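Local structure of ribonuclease VapC (Haemophilus influenzae, 6NKL) at residues M1-D6 / D32-S37; A111-H116 / T125-Q130. The protein probably acts as the toxin of a toxin-antitoxin system, a magnesium-dependent PIN-domain ribonuclease that cuts RNA. One frame throughout, in Å; residues are numbered along the deposited sequence.

How the contacts relate
Contacts 1 and 2 sit in the same five-stranded parallel sheet, their centres about 10 Å apart. Across it the strands run 69-71, 33-37, 2-5, 112-115, 128-131. Contact 1 pairs 33-37 with 2-5, contact 2 pairs 112-115 with 128-131, and 2-5 and 112-115 are themselves neighbours, zipped together by backbone bonds such as Met4 O to Ile114 N. Along the chain, contact 1 closes before contact 2 opens, with four helices and edge strand 69-71 in between. Helix 97-109 packs on Met4 of one contact and Leu113 of the other. At the strand ends, Thr115 bonds Asp6, a predicted magnesium ligand, which brings the C-terminal ends of strands 2-5 and 112-115 to the predicted metal site.

Contact 1: residues M1-D6 / D32-S37; sequences MIYMLD and DRLVMS
Met1 and Asp32 close one end of this strand pair with a salt bridge: the chain's terminal Met1 N lies 2.8 Å from Asp32 OD1, met on its anti side and 27° out of the carboxylate plane. The other oxygen, Asp32 OD2, stands in plane at the edge of the Tyr3 ring, 3.8 Å from Tyr3 CE2, with ring and carboxylate turned 80° apart. From there the backbones run parallel, stitched by Arg33 N to Met1 O, Tyr3 N to Arg33 O, Val35 N to Tyr3 O and Leu5 N to Val35 O. Beyond the last bond a water takes over, accepting from Ser37 N and donating to Leu5 O.

On the side of the sheet that carries Tyr3 and Leu34, Leu34 CD2 packs 3.6 Å from Tyr3 CB. On the other, Val35 CG2 touches two side chains of the first strand, Ile2 CG2 at 3.7 Å and Met4 CB at 4.0 Å. Met4 reaches farther along, its SD 3.8 Å from Ser37 CB; a bend at chi3 (-75°) keeps its CE beside Ser37 as well.

Further partners surround these groups. Leu29 N grips Asp32 OD2, giving each carboxylate oxygen a partner, and the Tyr3 ring meets that of Trp132. Ser37 OG caps the following helix at Ile39 N and also bonds His105 ND1. Two helices, 7-15 and 19-26, link the strands, making this the beta-alpha-beta crossover that opens the PIN fold, with the predicted magnesium ligand Asp6 just past the first strand as N-cap of helix 7-15.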
ATOM      1  N   MET B   1     -18.539  -7.571  13.556  1.00 38.52           N
ATOM      2  CA  MET B   1     -18.236  -6.430  12.671  1.00 35.55           C
ATOM      3  C   MET B   1     -16.769  -6.102  12.811  1.00 33.14           C
ATOM      4  O   MET B   1     -16.216  -6.182  13.900  1.00 36.29           O
ATOM      5  CB  MET B   1     -19.092  -5.229  13.033  1.00 33.22           C
ATOM      6  CG  MET B   1     -19.106  -4.117  11.989  1.00 39.43           C
ATOM      7  SD  MET B   1     -20.424  -2.919  12.274  1.00 59.50           S
ATOM      8  CE  MET B   1     -21.548  -3.461  10.994  1.00 48.24           C
ATOM      9  N   ILE B   2     -16.135  -5.742  11.704  1.00 31.41           N
ATOM     10  CA  ILE B   2     -14.727  -5.378  11.701  1.00 31.59           C
ATOM     11  C   ILE B   2     -14.636  -3.870  11.599  1.00 26.28           C
ATOM     12  O   ILE B   2     -15.073  -3.281  10.604  1.00 32.93           O
ATOM     13  CB  ILE B   2     -13.967  -6.047  10.557  1.00 35.07           C
ATOM     14  CG1 ILE B   2     -13.966  -7.569  10.720  1.00 29.82           C
ATOM     15  CG2 ILE B   2     -12.544  -5.483  10.529  1.00 26.54           C
ATOM     16  CD1 ILE B   2     -13.455  -8.279   9.490  1.00 43.22           C
ATOM     17  N   TYR B   3     -14.098  -3.262  12.647  1.00 23.06           N
ATOM     18  CA  TYR B   3     -13.825  -1.837  12.733  1.00 25.09           C
ATOM     19  C   TYR B   3     -12.322  -1.591  12.553  1.00 27.33           C
ATOM     20  O   TYR B   3     -11.506  -2.008  13.394  1.00 28.72           O
ATOM     21  CB  TYR B   3     -14.293  -1.319  14.097  1.00 29.28           C
ATOM     22  CG  TYR B   3     -15.812  -1.281  14.293  1.00 32.17           C
ATOM     23  CD1 TYR B   3     -16.569  -0.262  13.735  1.00 27.26           C
ATOM     24  CD2 TYR B   3     -16.477  -2.241  15.058  1.00 32.21           C
ATOM     25  CE1 TYR B   3     -17.942  -0.211  13.905  1.00 36.05           C
ATOM     26  CE2 TYR B   3     -17.872  -2.185  15.235  1.00 31.84           C
ATOM     27  CZ  TYR B   3     -18.583  -1.160  14.661  1.00 27.77           C
ATOM     28  OH  TYR B   3     -19.951  -1.067  14.787  1.00 37.66           O
ATOM     29  N   MET B   4     -11.960  -0.871  11.495  1.00 28.93           N
ATOM     30  CA  MET B   4     -10.560  -0.578  11.166  1.00 27.41           C
ATOM     31  C   MET B   4     -10.267   0.875  11.533  1.00 25.79           C
ATOM     32  O   MET B   4     -10.814   1.799  10.933  1.00 29.14           O
ATOM     33  CB  MET B   4     -10.276  -0.838   9.684  1.00 25.64           C
ATOM     34  CG  MET B   4      -8.848  -0.456   9.211  1.00 28.78           C
ATOM     35  SD  MET B   4      -8.479  -0.953   7.512  1.00 31.02           S
ATOM     36  CE  MET B   4      -8.232  -2.732   7.727  1.00 32.90           C
ATOM     37  N   LEU B   5      -9.401   1.072  12.509  1.00 25.81           N
ATOM     38  CA  LEU B   5      -9.025   2.409  12.933  1.00 28.71           C
ATOM     39  C   LEU B   5      -7.955   2.935  11.990  1.00 29.59           C
ATOM     40  O   LEU B   5      -6.890   2.316  11.844  1.00 29.03           O
ATOM     41  CB  LEU B   5      -8.489   2.409  14.358  1.00 24.31           C
ATOM     42  CG  LEU B   5      -9.234   1.643  15.437  1.00 33.00           C
ATOM     43  CD1 LEU B   5      -8.581   2.036  16.743  1.00 31.28           C
ATOM     44  CD2 LEU B   5     -10.675   1.975  15.418  1.00 34.05           C
ATOM     45  N   ASP B   6      -8.225   4.078  11.384  1.00 24.01           N
ATOM     46  CA  ASP B   6      -7.274   4.665  10.461  1.00 32.20           C
ATOM     47  C   ASP B   6      -6.185   5.403  11.252  1.00 33.13           C
ATOM     48  O   ASP B   6      -6.219   5.506  12.478  1.00 25.76           O
ATOM     49  CB  ASP B   6      -8.009   5.554   9.461  1.00 27.17           C
ATOM     50  CG  ASP B   6      -8.161   7.001   9.921  1.00 43.19           C
ATOM     51  OD1 ASP B   6      -8.142   7.271  11.152  1.00 31.18           O
ATOM     52  OD2 ASP B   6      -8.327   7.880   9.013  1.00 38.75           O
ATOM     53  N   ASP B  32     -17.384  -8.329  17.823  1.00 50.08           N
ATOM     54  CA  ASP B  32     -16.868  -7.192  17.071  1.00 42.47           C
ATOM     55  C   ASP B  32     -15.358  -7.121  17.265  1.00 40.14           C
ATOM     56  O   ASP B  32     -14.830  -7.583  18.280  1.00 45.33           O
ATOM     57  CB  ASP B  32     -17.537  -5.883  17.513  1.00 41.57           C
ATOM     58  CG  ASP B  32     -18.943  -5.681  16.898  1.00 42.78           C
ATOM     59  OD1 ASP B  32     -19.344  -6.430  15.983  1.00 43.65           O
ATOM     60  OD2 ASP B  32     -19.656  -4.741  17.324  1.00 44.97           O
ATOM     61  N   ARG B  33     -14.652  -6.592  16.258  1.00 34.87           N
ATOM     62  CA  ARG B  33     -13.192  -6.602  16.284  1.00 32.56           C
ATOM     63  C   ARG B  33     -12.612  -5.262  15.838  1.00 32.59           C
ATOM     64  O   ARG B  33     -13.105  -4.635  14.896  1.00 35.15           O
ATOM     65  CB  ARG B  33     -12.644  -7.714  15.394  1.00 43.07           C
ATOM     66  CG  ARG B  33     -11.184  -7.971  15.638  1.00 49.92           C
ATOM     67  CD  ARG B  33     -10.706  -9.155  14.831  1.00 46.07           C
ATOM     68  NE  ARG B  33      -9.264  -9.319  14.945  1.00 44.77           N
ATOM     69  CZ  ARG B  33      -8.528  -9.967  14.055  1.00 40.91           C
ATOM     70  NH1 ARG B  33      -9.097 -10.519  12.999  1.00 47.88           N
ATOM     71  NH2 ARG B  33      -7.221 -10.052  14.217  1.00 41.14           N
ATOM     72  N   LEU B  34     -11.569  -4.831  16.541  1.00 34.65           N
ATOM     73  CA  LEU B  34     -10.808  -3.642  16.203  1.00 33.86           C
ATOM     74  C   LEU B  34      -9.482  -4.048  15.580  1.00 30.06           C
ATOM     75  O   LEU B  34      -8.742  -4.864  16.144  1.00 29.16           O
ATOM     76  CB  LEU B  34     -10.553  -2.781  17.442  1.00 27.91           C
ATOM     77  CG  LEU B  34     -11.757  -2.255  18.229  1.00 33.88           C
ATOM     78  CD1 LEU B  34     -11.259  -1.399  19.397  1.00 30.15           C
ATOM     79  CD2 LEU B  34     -12.685  -1.468  17.358  1.00 33.13           C
ATOM     80  N   VAL B  35      -9.164  -3.449  14.442  1.00 26.65           N
ATOM     81  CA  VAL B  35      -7.948  -3.751  13.705  1.00 24.65           C
ATOM     82  C   VAL B  35      -7.412  -2.452  13.133  1.00 28.11           C
ATOM     83  O   VAL B  35      -8.095  -1.427  13.122  1.00 26.32           O
ATOM     84  CB  VAL B  35      -8.183  -4.748  12.540  1.00 21.99           C
ATOM     85  CG1 VAL B  35      -8.587  -6.078  13.096  1.00 25.76           C
ATOM     86  CG2 VAL B  35      -9.210  -4.175  11.566  1.00 25.36           C
ATOM     87  N   MET B  36      -6.212  -2.545  12.554  1.00 25.48           N
ATOM     88  CA  MET B  36      -5.608  -1.458  11.806  1.00 26.82           C
ATOM     89  C   MET B  36      -5.005  -2.043  10.552  1.00 26.06           C
ATOM     90  O   MET B  36      -4.645  -3.217  10.519  1.00 24.69           O
ATOM     91  CB  MET B  36      -4.527  -0.720  12.615  1.00 23.56           C
ATOM     92  CG  MET B  36      -3.276  -1.485  12.827  1.00 27.09           C
ATOM     93  SD  MET B  36      -2.037  -0.484  13.669  1.00 27.03           S
ATOM     94  CE  MET B  36      -2.694  -0.434  15.304  1.00 29.29           C
ATOM     95  N   SER B  37      -4.931  -1.229   9.509  1.00 29.43           N
ATOM     96  CA  SER B  37      -4.268  -1.664   8.288  1.00 28.90           C
ATOM     97  C   SER B  37      -2.758  -1.682   8.509  1.00 26.48           C
ATOM     98  O   SER B  37      -2.213  -0.943   9.351  1.00 23.95           O
ATOM     99  CB  SER B  37      -4.660  -0.749   7.116  1.00 23.97           C
ATOM    100  OG  SER B  37      -3.860  -0.956   5.959  1.00 27.24           O
TER
HETATM  101  O   HOH W   1      -5.607   1.371   9.517  1.00 24.08           O

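Contact 2: residues A111-H116 / T125-Q130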
ATOM      1  N   ALA B 111     -14.999  -3.925   6.031  1.00 31.79           N
ATOM      2  CA  ALA B 111     -14.877  -3.323   7.342  1.00 29.90           C
ATOM      3  C   ALA B 111     -15.485  -1.931   7.344  1.00 31.06           C
ATOM      4  O   ALA B 111     -15.673  -1.294   6.304  1.00 31.55           O
ATOM      5  CB  ALA B 111     -13.409  -3.238   7.767  1.00 30.59           C
ATOM      6  N   VAL B 112     -15.805  -1.465   8.539  1.00 26.66           N
ATOM      7  CA  VAL B 112     -16.188  -0.075   8.753  1.00 25.15           C
ATOM      8  C   VAL B 112     -14.915   0.677   9.123  1.00 28.15           C
ATOM      9  O   VAL B 112     -14.229   0.302  10.071  1.00 31.25           O
ATOM     10  CB  VAL B 112     -17.242   0.037   9.864  1.00 29.70           C
ATOM     11  CG1 VAL B 112     -17.518   1.487  10.223  1.00 30.97           C
ATOM     12  CG2 VAL B 112     -18.549  -0.676   9.426  1.00 39.86           C
ATOM     13  N   LEU B 113     -14.569   1.708   8.369  1.00 29.02           N
ATOM     14  CA  LEU B 113     -13.347   2.455   8.657  1.00 30.59           C
ATOM     15  C   LEU B 113     -13.665   3.577   9.638  1.00 29.31           C
ATOM     16  O   LEU B 113     -14.587   4.367   9.408  1.00 26.26           O
ATOM     17  CB  LEU B 113     -12.726   3.013   7.376  1.00 31.14           C
ATOM     18  CG  LEU B 113     -11.381   3.735   7.518  1.00 31.84           C
ATOM     19  CD1 LEU B 113     -10.267   2.740   7.853  1.00 33.98           C
ATOM     20  CD2 LEU B 113     -11.021   4.509   6.267  1.00 34.59           C
ATOM     21  N   ILE B 114     -12.902   3.629  10.732  1.00 26.52           N
ATOM     22  CA  ILE B 114     -13.042   4.634  11.781  1.00 24.28           C
ATOM     23  C   ILE B 114     -11.979   5.704  11.591  1.00 31.47           C
ATOM     24  O   ILE B 114     -10.781   5.401  11.570  1.00 26.63           O
ATOM     25  CB  ILE B 114     -12.898   4.023  13.180  1.00 24.54           C
ATOM     26  CG1 ILE B 114     -13.877   2.878  13.416  1.00 29.81           C
ATOM     27  CG2 ILE B 114     -13.156   5.102  14.217  1.00 33.19           C
ATOM     28  CD1 ILE B 114     -15.288   3.190  13.021  1.00 30.47           C
ATOM     29  N   THR B 115     -12.404   6.961  11.520  1.00 24.86           N
ATOM     30  CA  THR B 115     -11.508   8.029  11.126  1.00 33.13           C
ATOM     31  C   THR B 115     -11.738   9.250  12.023  1.00 38.76           C
ATOM     32  O   THR B 115     -12.576   9.243  12.932  1.00 37.05           O
ATOM     33  CB  THR B 115     -11.710   8.344   9.642  1.00 34.25           C
ATOM     34  OG1 THR B 115     -10.772   9.331   9.225  1.00 40.01           O
ATOM     35  CG2 THR B 115     -13.067   8.861   9.439  1.00 39.77           C
ATOM     36  N   HIS B 116     -10.926  10.278  11.804  1.00 39.64           N
ATOM     37  CA  HIS B 116     -11.109  11.593  12.411  1.00 42.45           C
ATOM     38  C   HIS B 116     -10.768  12.606  11.341  1.00 41.04           C
ATOM     39  O   HIS B 116      -9.636  12.618  10.839  1.00 42.39           O
ATOM     40  CB  HIS B 116     -10.205  11.809  13.625  1.00 39.37           C
ATOM     41  CG  HIS B 116     -10.164  13.234  14.102  1.00 48.31           C
ATOM     42  ND1 HIS B 116     -11.238  13.844  14.721  1.00 55.04           N
ATOM     43  CD2 HIS B 116      -9.189  14.171  14.039  1.00 45.67           C
ATOM     44  CE1 HIS B 116     -10.920  15.088  15.030  1.00 56.28           C
ATOM     45  NE2 HIS B 116      -9.679  15.309  14.636  1.00 56.44           N
ATOM     46  N   THR B 125     -17.600   6.058  -2.576  1.00 37.13           N
ATOM     47  CA  THR B 125     -19.017   6.004  -2.242  1.00 37.58           C
ATOM     48  C   THR B 125     -19.453   4.667  -1.681  1.00 33.90           C
ATOM     49  O   THR B 125     -20.508   4.612  -1.040  1.00 39.13           O
ATOM     50  CB  THR B 125     -19.824   6.340  -3.486  1.00 41.24           C
ATOM     51  OG1 THR B 125     -19.494   5.409  -4.520  1.00 39.58           O
ATOM     52  CG2 THR B 125     -19.475   7.747  -3.976  1.00 36.89           C
ATOM     53  N   ASP B 126     -18.688   3.591  -1.888  1.00 30.59           N
ATOM     54  CA  ASP B 126     -19.020   2.306  -1.276  1.00 40.66           C
ATOM     55  C   ASP B 126     -18.246   2.019   0.015  1.00 39.18           C
ATOM     56  O   ASP B 126     -18.353   0.914   0.567  1.00 36.22           O
ATOM     57  CB  ASP B 126     -18.835   1.165  -2.282  1.00 42.49           C
ATOM     58  CG  ASP B 126     -17.406   0.931  -2.682  1.00 49.76           C
ATOM     59  OD1 ASP B 126     -17.086  -0.251  -3.003  1.00 55.92           O
ATOM     60  OD2 ASP B 126     -16.618   1.902  -2.712  1.00 46.69           O
ATOM     61  N   LEU B 127     -17.509   2.995   0.531  1.00 37.88           N
ATOM     62  CA  LEU B 127     -16.796   2.827   1.787  1.00 34.04           C
ATOM     63  C   LEU B 127     -17.749   3.034   2.946  1.00 30.44           C
ATOM     64  O   LEU B 127     -18.442   4.049   3.009  1.00 32.48           O
ATOM     65  CB  LEU B 127     -15.645   3.829   1.873  1.00 27.18           C
ATOM     66  CG  LEU B 127     -14.887   3.870   3.187  1.00 26.99           C
ATOM     67  CD1 LEU B 127     -14.256   2.534   3.424  1.00 29.71           C
ATOM     68  CD2 LEU B 127     -13.846   4.956   3.120  1.00 31.49           C
ATOM     69  N   GLN B 128     -17.760   2.093   3.874  1.00 32.85           N
ATOM     70  CA  GLN B 128     -18.449   2.284   5.142  1.00 30.87           C
ATOM     71  C   GLN B 128     -17.468   2.906   6.138  1.00 31.24           C
ATOM     72  O   GLN B 128     -16.409   2.333   6.415  1.00 29.55           O
ATOM     73  CB  GLN B 128     -18.981   0.946   5.651  1.00 33.25           C
ATOM     74  CG  GLN B 128     -19.913   0.237   4.652  1.00 32.72           C
ATOM     75  CD  GLN B 128     -20.515  -1.006   5.252  1.00 41.58           C
ATOM     76  OE1 GLN B 128     -21.230  -0.938   6.251  1.00 37.92           O
ATOM     77  NE2 GLN B 128     -20.220  -2.158   4.656  1.00 46.11           N
ATOM     78  N   TRP B 129     -17.796   4.084   6.658  1.00 24.19           N
ATOM     79  CA  TRP B 129     -16.913   4.707   7.619  1.00 29.75           C
ATOM     80  C   TRP B 129     -17.696   5.582   8.586  1.00 37.09           C
ATOM     81  O   TRP B 129     -18.868   5.928   8.369  1.00 35.76           O
ATOM     82  CB  TRP B 129     -15.821   5.519   6.924  1.00 30.10           C
ATOM     83  CG  TRP B 129     -16.383   6.615   6.123  1.00 31.96           C
ATOM     84  CD1 TRP B 129     -17.009   6.512   4.927  1.00 35.76           C
ATOM     85  CD2 TRP B 129     -16.404   7.992   6.479  1.00 36.08           C
ATOM     86  NE1 TRP B 129     -17.406   7.749   4.499  1.00 36.62           N
ATOM     87  CE2 TRP B 129     -17.040   8.680   5.431  1.00 38.94           C
ATOM     88  CE3 TRP B 129     -15.917   8.716   7.571  1.00 39.32           C
ATOM     89  CZ2 TRP B 129     -17.228  10.062   5.449  1.00 38.90           C
ATOM     90  CZ3 TRP B 129     -16.102  10.084   7.597  1.00 41.98           C
ATOM     91  CH2 TRP B 129     -16.747  10.746   6.536  1.00 41.85           C
ATOM     92  N   GLN B 130     -17.015   5.905   9.677  1.00 26.74           N
ATOM     93  CA  GLN B 130     -17.563   6.647  10.792  1.00 31.79           C
ATOM     94  C   GLN B 130     -16.433   7.443  11.411  1.00 32.95           C
ATOM     95  O   GLN B 130     -15.293   6.975  11.463  1.00 30.92           O
ATOM     96  CB  GLN B 130     -18.172   5.738  11.854  1.00 26.43           C
ATOM     97  CG  GLN B 130     -19.343   4.904  11.293  1.00 35.90           C
ATOM     98  CD  GLN B 130     -19.855   3.846  12.260  1.00 34.38           C
ATOM     99  OE1 GLN B 130     -19.560   3.877  13.454  1.00 36.63           O
ATOM    100  NE2 GLN B 130     -20.607   2.882  11.729  1.00 44.54           N
TER
HETATM  101  O   HOH W   2     -16.240  -0.358   3.949  1.00 36.10           O
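Leu113 and Gln130 lie at the middle of the backbone pairing here. Leu113 N gives a nearly straight bond to Gln128 O (2.8 Å, 170° at the hydrogen), Gln130 N returns one to Leu113 O, and Thr115 N bonds Gln130 O. Before the first of these, a water bridges the strands, donating to Ala111 O and accepting from Gln128 N.

Apolar contacts line the Leu113 and Trp129 face. Leu113 CB lies 4.0 Å from Trp129 CB, and Leu113 CD2 reaches Leu127 CD2. Trp129 CG lies between its backbone N and carbonyl carbon (chi1 62°); the indole crosses Thr115 at a slant, with Thr115 CG2 3.4 Å from Trp129 CE3. Phe121 packs on Leu113, Thr115 and Leu127.

Mixed contacts make up the opposite face. Val112 CG1 sits 3.7 Å from Gln130 NE2, and Ile114 CD1 meets Gln130 CB at 4.0 Å. Gln130 OE1 is bonded to Trp132 NE1.

Backbone bonds therefore set the register, while Gln130 lays its CG and amide against Val112 and its CB against Ile114, and Gln128 meets Val112 through CB. Thr115 turns its methyl toward Trp129; with its N bonded to Gln130 O and OG1 to Asp6 OD2, it would be a second-shell residue of the predicted magnesium site.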